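Local coordinates for protein lysine-specific demethylase REF6 (Arabidopsis thaliana, PDB 6A58) that removes methyl groups from a di- or trimethylated lysine of histone H3, and binds DNA through C2H2 zinc fingers at its C-terminal end, at residues A[95-98]-A[99-103]; A[38-41]-A[42-46]; A[123-126]-A[127-131]. All coordinates share one frame; numbering follows the deposited sequence.

How the contacts relate
Each contact covers the end of a helix and the residues leaving it, in a different C2H2 zinc finger of the C-terminal DNA-binding part of REF6, and each carries at least one zinc-binding histidine. Along the chain contact 2 comes first, on helix 37-44 of the degenerate first finger, then contact 1 on helix 90-101 of the third and contact 3 on helix 120-129 of the fourth. Contacts 1 and 3 are neighbours, their centres about 21 Å apart. Contact 2 lies across the chain's centre from both, its centre about 43 Å from that of contact 1 and 46 Å from that of contact 3. The third and fourth fingers each bind their own zinc, while the first finger's takes its fourth ligand, His60, from helix 60-70 of the second.

Contact 1: residues A[95-98]-A[99-103]; sequences EHIR and VHTGA. With ZN (zinc ion), chain D.
Arg98 O is gripped by two amides at the C-terminal end of the recognition helix of a C2H2 zinc finger: Gly102 N donates to it at 2.8 Å, and Ala103 N adds a weak bond at 3.4 Å. Glycine suits this place because its positive phi (80°) lets the chain turn out of the helix. Ile97 O, one residue earlier, takes the straighter i+4 bond from Thr101 N at 3.1 Å, in the carbonyl plane.

On another side of the helix, His96 and His100, four residues apart, close on the zinc ion. Their first torsions differ: His96 has CG anti to the backbone N (chi1 166°), whereas in His100 CG swings back beside its own N (chi1 -61°). Thus both NE2 atoms converge, each 2.1 Å from the zinc, with the ring planes almost perpendicular. Cys78 and Cys83 complete the site, Trp80 stacks on the His100 ring, and Phe87 meets that of His96.

Arg98 sends an extended chain away from the zinc, and its NH1 donates to Arg118 O, a hydrogen bond from the third finger to the fourth. Ala103, small enough to lie close against that arm, brings CB to 4.1 Å from Arg98 CG. The N-H of Ala103 that bonds weakly to Arg98 O is shared with a side chain: Thr101 OG1 also accepts a weak bond from Ala103 N, at 3.3 Å.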
loop_
_atom_site.group_PDB
_atom_site.type_symbol
_atom_site.label_atom_id
_atom_site.label_comp_id
_atom_site.label_asym_id
_atom_site.label_seq_id
_atom_site.Cartn_x
_atom_site.Cartn_y
_atom_site.Cartn_z
ATOM N N GLU A 95 5.619 -9.026 7.179
ATOM C CA GLU A 95 6.842 -9.512 6.530
ATOM C C GLU A 95 8.094 -8.971 7.225
ATOM O O GLU A 95 9.028 -9.727 7.499
ATOM C CB GLU A 95 6.857 -9.164 5.036
ATOM C CG GLU A 95 5.959 -10.069 4.203
ATOM C CD GLU A 95 6.093 -9.856 2.702
ATOM O OE1 GLU A 95 6.801 -8.920 2.266
ATOM O OE2 GLU A 95 5.480 -10.638 1.951
ATOM N N HIS A 96 8.097 -7.674 7.524
ATOM C CA HIS A 96 9.220 -7.045 8.227
ATOM C C HIS A 96 9.525 -7.659 9.595
ATOM O O HIS A 96 10.696 -7.853 9.935
ATOM C CB HIS A 96 8.999 -5.543 8.400
ATOM C CG HIS A 96 9.932 -4.917 9.387
ATOM N ND1 HIS A 96 11.243 -4.625 9.085
ATOM C CD2 HIS A 96 9.749 -4.549 10.677
ATOM C CE1 HIS A 96 11.827 -4.096 10.146
ATOM N NE2 HIS A 96 10.942 -4.038 11.125
ATOM N N ILE A 97 8.485 -7.958 10.373
ATOM C CA ILE A 97 8.664 -8.525 11.721
ATOM C C ILE A 97 9.453 -9.845 11.675
ATOM O O ILE A 97 10.199 -10.158 12.608
ATOM C CB ILE A 97 7.310 -8.694 12.458
ATOM C CG1 ILE A 97 6.697 -7.323 12.763
ATOM C CG2 ILE A 97 7.477 -9.458 13.769
ATOM C CD1 ILE A 97 5.206 -7.354 13.025
ATOM N N ARG A 98 9.323 -10.594 10.580
ATOM C CA ARG A 98 10.097 -11.826 10.398
ATOM C C ARG A 98 11.614 -11.596 10.404
ATOM O O ARG A 98 12.366 -12.508 10.749
ATOM C CB ARG A 98 9.691 -12.557 9.115
ATOM C CG ARG A 98 8.248 -13.041 9.101
ATOM C CD ARG A 98 7.861 -13.546 7.726
ATOM N NE ARG A 98 6.413 -13.695 7.610
ATOM C CZ ARG A 98 5.736 -13.735 6.458
ATOM N NH1 ARG A 98 6.359 -13.656 5.284
ATOM N NH2 ARG A 98 4.412 -13.858 6.486
ATOM N N VAL A 99 12.058 -10.394 10.030
ATOM C CA VAL A 99 13.486 -10.038 10.103
ATOM C C VAL A 99 13.960 -10.111 11.556
ATOM O O VAL A 99 15.054 -10.606 11.825
ATOM C CB VAL A 99 13.777 -8.633 9.513
ATOM C CG1 VAL A 99 15.249 -8.259 9.665
ATOM C CG2 VAL A 99 13.369 -8.573 8.044
ATOM N N HIS A 100 13.127 -9.633 12.479
ATOM C CA HIS A 100 13.439 -9.669 13.908
ATOM C C HIS A 100 13.339 -11.067 14.505
ATOM O O HIS A 100 14.165 -11.439 15.338
ATOM C CB HIS A 100 12.503 -8.756 14.699
ATOM C CG HIS A 100 12.576 -7.313 14.311
ATOM N ND1 HIS A 100 13.763 -6.615 14.251
ATOM C CD2 HIS A 100 11.600 -6.425 14.005
ATOM C CE1 HIS A 100 13.519 -5.366 13.897
ATOM N NE2 HIS A 100 12.213 -5.222 13.751
ATOM N N THR A 101 12.314 -11.830 14.115
ATOM C CA THR A 101 12.103 -13.172 14.677
ATOM C C THR A 101 13.001 -14.241 14.044
ATOM O O THR A 101 13.218 -15.293 14.644
ATOM C CB THR A 101 10.643 -13.634 14.539
ATOM O OG1 THR A 101 10.323 -13.784 13.151
ATOM C CG2 THR A 101 9.691 -12.632 15.199
ATOM N N GLY A 102 13.499 -13.979 12.833
ATOM C CA GLY A 102 14.305 -14.946 12.088
ATOM C C GLY A 102 13.492 -16.013 11.372
ATOM O O GLY A 102 14.056 -16.994 10.890
ATOM N N ALA A 103 12.175 -15.815 11.279
ATOM C CA ALA A 103 11.292 -16.798 10.651
ATOM C C ALA A 103 11.564 -16.890 9.151
ATOM O O ALA A 103 11.753 -15.868 8.494
ATOM C CB ALA A 103 9.838 -16.427 10.896
HETATM ZN ZN ZN D . 10.986 -3.646 13.189
#

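Contact 2: residues A[38-41]-A[42-46]; sequences KQLM and LHKRN. With ZN (zinc ion), chain B.
Leu40 carries CG anti to its backbone N (chi1 176°), while Lys44, one helical turn later, turns CG back beside its own N (chi1 -71°) and runs extended to its tip; the two side chains therefore meet on the surface of the helix of the degenerate first C2H2 zinc finger. Lys44 CE comes over the leucine branch at 3.8 Å from Leu40 CD1, so the aliphatic part of the lysine covers a nonpolar side chain, and NZ ends beside Leu40 CD2. Leu40 also packs on Phe34 of the finger's short hairpin.

His43 points to the zinc, bound through NE2 at 2.1 Å. Its CB rests against two carbonyls of the preceding turn, 3.3 Å from both Gln39 O and Leu40 O, and its amide donates to Gln39 O at 2.9 Å. Cys25 and Cys30 supply two further ligands, but the fourth is His60 from helix 60-70, so this zinc joins the first finger to the second.

On a further side of the helix Gln39, bent at its second torsion, lays its amide against Leu42, with OE1 3.6 Å from Leu42 CD1. Leu42 in turn touches Ile47 just beyond the helix. The helix ends there in a Schellman motif: Asn46, a residue type that tolerates positive phi (58°), is its C-prime position. Ile47 N reaches back to Leu42 O, and Asn46 N bonds to His43 O at 2.9 Å.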
loop_
_atom_site.group_PDB
_atom_site.type_symbol
_atom_site.label_atom_id
_atom_site.label_comp_id
_atom_site.label_asym_id
_atom_site.label_seq_id
_atom_site.Cartn_x
_atom_site.Cartn_y
_atom_site.Cartn_z
ATOM N N LYS A 38 -16.924 23.391 -3.997
ATOM C CA LYS A 38 -15.951 23.714 -5.041
ATOM C C LYS A 38 -14.921 22.607 -5.233
ATOM O O LYS A 38 -14.721 22.123 -6.346
ATOM C CB LYS A 38 -15.239 25.021 -4.691
ATOM C CG LYS A 38 -14.190 25.461 -5.693
ATOM C CD LYS A 38 -13.610 26.806 -5.297
ATOM C CE LYS A 38 -13.029 27.530 -6.485
ATOM N NZ LYS A 38 -14.078 28.121 -7.362
ATOM N N GLN A 39 -14.284 22.201 -4.141
ATOM C CA GLN A 39 -13.243 21.175 -4.216
ATOM C C GLN A 39 -13.813 19.785 -4.504
ATOM O O GLN A 39 -13.137 18.959 -5.116
ATOM C CB GLN A 39 -12.375 21.186 -2.953
ATOM C CG GLN A 39 -11.595 22.486 -2.766
ATOM C CD GLN A 39 -10.643 22.804 -3.912
ATOM O OE1 GLN A 39 -10.131 21.906 -4.587
ATOM N NE2 GLN A 39 -10.406 24.092 -4.141
ATOM N N LEU A 40 -15.052 19.535 -4.091
ATOM C CA LEU A 40 -15.750 18.310 -4.482
ATOM C C LEU A 40 -16.020 18.286 -5.994
ATOM O O LEU A 40 -15.854 17.253 -6.633
ATOM C CB LEU A 40 -17.061 18.145 -3.709
ATOM C CG LEU A 40 -17.923 16.944 -4.117
ATOM C CD1 LEU A 40 -17.174 15.643 -3.877
ATOM C CD2 LEU A 40 -19.263 16.947 -3.400
ATOM N N MET A 41 -16.452 19.416 -6.551
ATOM C CA MET A 41 -16.689 19.508 -7.999
ATOM C C MET A 41 -15.408 19.286 -8.806
ATOM O O MET A 41 -15.418 18.571 -9.815
ATOM C CB MET A 41 -17.318 20.856 -8.361
ATOM C CG MET A 41 -18.755 21.005 -7.892
ATOM S SD MET A 41 -19.506 22.563 -8.399
ATOM C CE MET A 41 -18.909 23.724 -7.183
ATOM N N LEU A 42 -14.307 19.875 -8.345
ATOM C CA LEU A 42 -13.005 19.673 -8.980
ATOM C C LEU A 42 -12.556 18.214 -8.861
ATOM O O LEU A 42 -11.996 17.649 -9.804
ATOM C CB LEU A 42 -11.951 20.619 -8.393
ATOM C CG LEU A 42 -12.205 22.117 -8.630
ATOM C CD1 LEU A 42 -11.233 22.964 -7.825
ATOM C CD2 LEU A 42 -12.132 22.468 -10.109
ATOM N N HIS A 43 -12.830 17.602 -7.709
ATOM C CA HIS A 43 -12.572 16.181 -7.501
ATOM C C HIS A 43 -13.348 15.287 -8.480
ATOM O O HIS A 43 -12.792 14.323 -9.002
ATOM C CB HIS A 43 -12.909 15.800 -6.057
ATOM C CG HIS A 43 -12.770 14.340 -5.770
ATOM N ND1 HIS A 43 -11.546 13.711 -5.711
ATOM C CD2 HIS A 43 -13.697 13.389 -5.508
ATOM C CE1 HIS A 43 -11.726 12.433 -5.431
ATOM N NE2 HIS A 43 -13.022 12.210 -5.311
ATOM N N LYS A 44 -14.612 15.616 -8.737
ATOM C CA LYS A 44 -15.429 14.859 -9.700
ATOM C C LYS A 44 -14.966 15.012 -11.161
ATOM O O LYS A 44 -15.328 14.189 -12.008
ATOM C CB LYS A 44 -16.911 15.202 -9.548
ATOM C CG LYS A 44 -17.497 14.646 -8.265
ATOM C CD LYS A 44 -18.925 15.097 -8.051
ATOM C CE LYS A 44 -19.461 14.549 -6.742
ATOM N NZ LYS A 44 -20.881 14.921 -6.510
ATOM N N ARG A 45 -14.176 16.056 -11.434
ATOM C CA ARG A 45 -13.489 16.230 -12.723
ATOM C C ARG A 45 -12.102 15.572 -12.735
ATOM O O ARG A 45 -11.288 15.816 -13.634
ATOM C CB ARG A 45 -13.373 17.718 -13.055
ATOM C CG ARG A 45 -14.703 18.357 -13.424
ATOM C CD ARG A 45 -14.596 19.863 -13.494
ATOM N NE ARG A 45 -13.534 20.311 -14.395
ATOM C CZ ARG A 45 -13.132 21.575 -14.525
ATOM N NH1 ARG A 45 -13.702 22.557 -13.822
ATOM N NH2 ARG A 45 -12.141 21.860 -15.369
ATOM N N ASN A 46 -11.833 14.724 -11.737
ATOM C CA ASN A 46 -10.595 13.952 -11.628
ATOM C C ASN A 46 -9.324 14.798 -11.590
ATOM O O ASN A 46 -8.288 14.412 -12.139
ATOM C CB ASN A 46 -10.544 12.880 -12.729
ATOM C CG ASN A 46 -11.731 11.938 -12.671
ATOM O OD1 ASN A 46 -12.381 11.676 -13.680
ATOM N ND2 ASN A 46 -12.032 11.442 -11.481
HETATM ZN ZN ZN B . -14.105 10.442 -5.146
#

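Contact 3: residues A[123-126]-A[127-131]; sequences FSRH and KRKTG. With ZN (zinc ion), chain E.
Hydrogen bonds between Phe123-His126 and Lys127-Thr130 make up the final turns of the recognition helix in the fourth C2H2 zinc finger. Three are regular i+4 links, from Lys127 N, Arg128 N and Lys129 N to the carbonyls of Phe123, Ser124 and Arg125. At the end His126 O is held twice, by Thr130 N at 2.9 Å and by Thr130 OG1 at 2.7 Å, the two arriving from opposite faces of the carbonyl plane. Threonine can do this because its OG1 sits between the backbone N and carbonyl carbon (chi1 68°), turned back to the helix end.

A CH-pi contact joins Lys127 to Phe123: the lysine bends at chi3 (-75°) and lays CE over the middle of the Phe123 ring, 3.5 Å from the centroid. NZ stays above the same face, over the rim, 3.3 Å from Phe123 CE2. An alanine at Phe123 takes away the ring under the lysine methylenes, and the Lys127 end would probably be freer to swing.

Metal binding falls to His126, whose NE2 holds the zinc at 2.1 Å with Cys108, Cys113 and His132, the last lying beyond Thr130. Thr130 OG1 stands over one face of the His126 ring, 3.9 Å from His126 NE2.

Charged groups crowd the remaining surface, consistent with a finger that belongs to the DNA-binding region. Among them Arg128 folds its guanidinium back so that one face covers Ser124 O and Arg125 CA, with NH2 3.6 Å from Arg125 CA.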
loop_
_atom_site.group_PDB
_atom_site.type_symbol
_atom_site.label_atom_id
_atom_site.label_comp_id
_atom_site.label_asym_id
_atom_site.label_seq_id
_atom_site.Cartn_x
_atom_site.Cartn_y
_atom_site.Cartn_z
ATOM N N PHE A 123 10.171 -16.648 -2.560
ATOM C CA PHE A 123 9.896 -18.066 -2.820
ATOM C C PHE A 123 9.320 -18.278 -4.225
ATOM O O PHE A 123 9.720 -19.211 -4.921
ATOM C CB PHE A 123 8.958 -18.635 -1.740
ATOM C CG PHE A 123 8.652 -20.111 -1.880
ATOM C CD1 PHE A 123 9.648 -21.036 -2.200
ATOM C CD2 PHE A 123 7.358 -20.582 -1.651
ATOM C CE1 PHE A 123 9.352 -22.386 -2.313
ATOM C CE2 PHE A 123 7.062 -21.933 -1.758
ATOM C CZ PHE A 123 8.059 -22.837 -2.090
ATOM N N SER A 124 8.397 -17.406 -4.631
ATOM C CA SER A 124 7.823 -17.443 -5.986
ATOM C C SER A 124 8.870 -17.160 -7.065
ATOM O O SER A 124 8.884 -17.819 -8.106
ATOM C CB SER A 124 6.671 -16.442 -6.113
ATOM O OG SER A 124 5.613 -16.771 -5.232
ATOM N N ARG A 125 9.738 -16.182 -6.809
ATOM C CA ARG A 125 10.851 -15.858 -7.709
ATOM C C ARG A 125 11.823 -17.031 -7.866
ATOM O O ARG A 125 12.289 -17.305 -8.974
ATOM C CB ARG A 125 11.598 -14.618 -7.204
ATOM C CG ARG A 125 12.718 -14.133 -8.115
ATOM C CD ARG A 125 13.203 -12.749 -7.716
ATOM N NE ARG A 125 13.720 -12.711 -6.346
ATOM C CZ ARG A 125 14.178 -11.618 -5.731
ATOM N NH1 ARG A 125 14.204 -10.437 -6.352
ATOM N NH2 ARG A 125 14.620 -11.706 -4.477
ATOM N N HIS A 126 12.123 -17.710 -6.757
ATOM C CA HIS A 126 12.982 -18.901 -6.769
ATOM C C HIS A 126 12.382 -20.038 -7.603
ATOM O O HIS A 126 13.090 -20.665 -8.395
ATOM C CB HIS A 126 13.250 -19.383 -5.336
ATOM C CG HIS A 126 14.011 -20.671 -5.255
ATOM N ND1 HIS A 126 15.365 -20.755 -5.498
ATOM C CD2 HIS A 126 13.608 -21.923 -4.933
ATOM C CE1 HIS A 126 15.761 -22.006 -5.342
ATOM N NE2 HIS A 126 14.714 -22.735 -4.997
ATOM N N LYS A 127 11.087 -20.296 -7.418
ATOM C CA LYS A 127 10.376 -21.334 -8.179
ATOM C C LYS A 127 10.261 -21.020 -9.677
ATOM O O LYS A 127 10.220 -21.940 -10.492
ATOM C CB LYS A 127 8.985 -21.597 -7.585
ATOM C CG LYS A 127 9.022 -22.342 -6.258
ATOM C CD LYS A 127 7.630 -22.709 -5.764
ATOM C CE LYS A 127 6.887 -21.504 -5.210
ATOM N NZ LYS A 127 5.558 -21.872 -4.645
ATOM N N ARG A 128 10.197 -19.734 -10.030
ATOM C CA ARG A 128 10.216 -19.307 -11.438
ATOM C C ARG A 128 11.614 -19.412 -12.050
ATOM O O ARG A 128 11.770 -19.939 -13.153
ATOM C CB ARG A 128 9.703 -17.869 -11.596
ATOM C CG ARG A 128 8.193 -17.716 -11.486
ATOM C CD ARG A 128 7.737 -16.367 -12.021
ATOM N NE ARG A 128 8.399 -15.246 -11.346
ATOM C CZ ARG A 128 8.015 -14.686 -10.195
ATOM N NH1 ARG A 128 6.945 -15.119 -9.526
ATOM N NH2 ARG A 128 8.718 -13.669 -9.698
ATOM N N LYS A 129 12.616 -18.897 -11.335
ATOM C CA LYS A 129 14.003 -18.857 -11.825
ATOM C C LYS A 129 14.578 -20.261 -12.012
ATOM O O LYS A 129 15.172 -20.558 -13.050
ATOM C CB LYS A 129 14.889 -18.042 -10.874
ATOM C CG LYS A 129 16.287 -17.748 -11.410
ATOM C CD LYS A 129 17.057 -16.773 -10.526
ATOM C CE LYS A 129 16.930 -15.324 -10.984
ATOM N NZ LYS A 129 15.557 -14.764 -10.835
ATOM N N THR A 130 14.397 -21.109 -11.001
ATOM C CA THR A 130 14.739 -22.532 -11.086
ATOM C C THR A 130 13.519 -23.306 -11.603
ATOM O O THR A 130 12.519 -22.698 -11.989
ATOM C CB THR A 130 15.197 -23.081 -9.714
ATOM O OG1 THR A 130 14.095 -23.099 -8.799
ATOM C CG2 THR A 130 16.322 -22.228 -9.137
ATOM N N GLY A 131 13.612 -24.637 -11.638
ATOM C CA GLY A 131 12.470 -25.503 -11.961
ATOM C C GLY A 131 12.081 -26.353 -10.767
ATOM O O GLY A 131 11.901 -27.567 -10.894
HETATM ZN ZN ZN E . 14.485 -24.805 -4.461
#